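Local coordinates for CPXV203 protein (Cowpox virus, PDB 4HKJ) that probably binds MHC class I molecules of the host and keeps them from the surface of infected cells, helping cowpox virus evade T cells, at residues 77-83 and 168-172. Residues are numbered along the deposited sequence; the frame is centred on the assembly and turned at random.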
loop_
_atom_site.group_PDB
_atom_site.type_symbol
_atom_site.label_atom_id
_atom_site.label_comp_id
_atom_site.label_asym_id
_atom_site.label_seq_id
_atom_site.Cartn_x
_atom_site.Cartn_y
_atom_site.Cartn_z
ATOM N N PHE D 77 -4.345 14.136 10.048
ATOM C CA PHE D 77 -2.913 14.387 9.928
ATOM C C PHE D 77 -2.638 15.382 8.808
ATOM O O PHE D 77 -3.219 15.288 7.726
ATOM C CB PHE D 77 -2.161 13.083 9.664
ATOM C CG PHE D 77 -2.164 12.135 10.829
ATOM C CD1 PHE D 77 -1.720 12.545 12.074
ATOM C CD2 PHE D 77 -2.616 10.836 10.678
ATOM C CE1 PHE D 77 -1.725 11.675 13.148
ATOM C CE2 PHE D 77 -2.623 9.962 11.747
ATOM C CZ PHE D 77 -2.177 10.381 12.984
ATOM N N GLY D 78 -1.749 16.331 9.071
ATOM C CA GLY D 78 -1.403 17.340 8.088
ATOM C C GLY D 78 -2.576 18.236 7.747
ATOM O O GLY D 78 -3.326 18.652 8.629
ATOM N N VAL D 79 -2.742 18.524 6.460
ATOM C CA VAL D 79 -3.798 19.420 6.009
ATOM C C VAL D 79 -4.682 18.790 4.933
ATOM O O VAL D 79 -5.597 19.435 4.422
ATOM C CB VAL D 79 -3.219 20.740 5.464
ATOM C CG1 VAL D 79 -2.547 21.527 6.576
ATOM C CG2 VAL D 79 -2.239 20.464 4.335
ATOM N N THR D 80 -4.412 17.534 4.593
ATOM C CA THR D 80 -5.157 16.860 3.530
ATOM C C THR D 80 -5.757 15.519 3.956
ATOM O O THR D 80 -6.841 15.147 3.506
ATOM C CB THR D 80 -4.282 16.636 2.278
ATOM O OG1 THR D 80 -3.070 15.968 2.652
ATOM C CG2 THR D 80 -3.942 17.962 1.617
ATOM N N HIS D 81 -5.053 14.798 4.822
ATOM C CA HIS D 81 -5.461 13.445 5.190
ATOM C C HIS D 81 -6.508 13.403 6.302
ATOM O O HIS D 81 -6.368 14.064 7.332
ATOM C CB HIS D 81 -4.241 12.611 5.591
ATOM C CG HIS D 81 -3.179 12.547 4.539
ATOM N ND1 HIS D 81 -3.274 11.732 3.432
ATOM C CD2 HIS D 81 -1.995 13.196 4.427
ATOM C CE1 HIS D 81 -2.197 11.881 2.683
ATOM N NE2 HIS D 81 -1.405 12.764 3.264
ATOM N N SER D 82 -7.555 12.611 6.082
ATOM C CA SER D 82 -8.587 12.380 7.086
ATOM C C SER D 82 -8.929 10.893 7.138
ATOM O O SER D 82 -9.332 10.308 6.132
ATOM C CB SER D 82 -9.837 13.199 6.774
ATOM O OG SER D 82 -9.542 14.583 6.740
ATOM N N TYR D 83 -8.769 10.289 8.311
ATOM C CA TYR D 83 -8.956 8.849 8.467
ATOM C C TYR D 83 -10.171 8.506 9.327
ATOM O O TYR D 83 -10.439 9.163 10.333
ATOM C CB TYR D 83 -7.691 8.217 9.059
ATOM C CG TYR D 83 -7.814 6.739 9.353
ATOM C CD1 TYR D 83 -7.739 5.800 8.335
ATOM C CD2 TYR D 83 -7.994 6.283 10.651
ATOM C CE1 TYR D 83 -7.849 4.448 8.599
ATOM C CE2 TYR D 83 -8.106 4.933 10.925
ATOM C CZ TYR D 83 -8.033 4.021 9.896
ATOM O OH TYR D 83 -8.142 2.677 10.169
ATOM N N THR D 168 -1.347 4.435 6.153
ATOM C CA THR D 168 -0.730 5.332 7.124
ATOM C C THR D 168 -1.534 6.622 7.242
ATOM O O THR D 168 -1.687 7.174 8.331
ATOM C CB THR D 168 0.718 5.670 6.729
ATOM O OG1 THR D 168 0.731 6.325 5.454
ATOM C CG2 THR D 168 1.555 4.405 6.649
ATOM N N CYS D 169 -2.041 7.089 6.104
ATOM C CA CYS D 169 -2.939 8.241 6.038
ATOM C C CYS D 169 -2.352 9.509 6.659
ATOM O O CYS D 169 -3.010 10.186 7.449
ATOM C CB CYS D 169 -4.291 7.910 6.676
ATOM S SG CYS D 169 -5.667 8.884 6.030
ATOM N N GLY D 170 -1.112 9.822 6.301
ATOM C CA GLY D 170 -0.474 11.049 6.747
ATOM C C GLY D 170 0.468 10.873 7.923
ATOM O O GLY D 170 1.139 11.819 8.335
ATOM N N ALA D 171 0.515 9.662 8.469
ATOM C CA ALA D 171 1.403 9.368 9.586
ATOM C C ALA D 171 2.579 8.514 9.126
ATOM O O ALA D 171 2.579 7.996 8.009
ATOM C CB ALA D 171 0.643 8.673 10.702
ATOM N N LYS D 172 3.581 8.371 9.988
ATOM C CA LYS D 172 4.782 7.610 9.649
ATOM C C LYS D 172 4.487 6.115 9.553
ATOM O O LYS D 172 5.084 5.406 8.743
ATOM C CB LYS D 172 5.886 7.872 10.674
ATOM C CG LYS D 172 7.227 7.246 10.317
ATOM C CD LYS D 172 8.281 7.549 11.370
ATOM C CE LYS D 172 7.934 6.898 12.698
ATOM N NZ LYS D 172 7.972 5.412 12.611
#
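Cys169 and Gly170 wedge between the side chains of Phe77 and His81, which stand at the two ends of a hairpin turn and both set out toward the 168-172 loop. The tight part is here. Gly170 CA lies over one face of the His81 imidazole, 3.9 Å from the ring centroid and 28° off the normal, a CH-pi contact; Thr80 OG1 sits over the opposite face. With no side chain on Gly170, backbone and ring can come this close. The carbonyl O of Cys169 reaches into the gap between the two side chains, 3.3 Å from His81 CB and in the plane of the Phe77 ring at its edge, 3.3 Å from CD2. Ala171 instead sits over a face of that phenyl: its CB is 4.0 Å from the centroid and 24° off the normal, a second CH-pi contact. Farther along the strand, SG of Cys169 is swung anti to its own backbone N (chi1 -154°), which brings it 3.7 Å from Tyr83 CB. Between the two segments it is van der Waals and CH-pi packing alone; the disulfide runs on to Cys22.

Moving out along the turn, the contact falls away. Val79 and Thr80 lie on the outer side, where another protein chain in the assembly takes over: Val79 N and Thr80 OG1 each hydrogen-bond to an acidic side chain of that chain. At the other end Lys172 is exposed, brushing a polar side chain of that other chain. In this poxvirus T4-family protein, a disulfide-tethered loop thus packs on the hairpin of strands 71-77 and 81-88 at the end of the antiparallel sheet; the disulfide ties it to the adjacent strand 15-25, while helix 174-179 follows directly, with Arg177 against Phe77 and in a cation-pi contact with Tyr83.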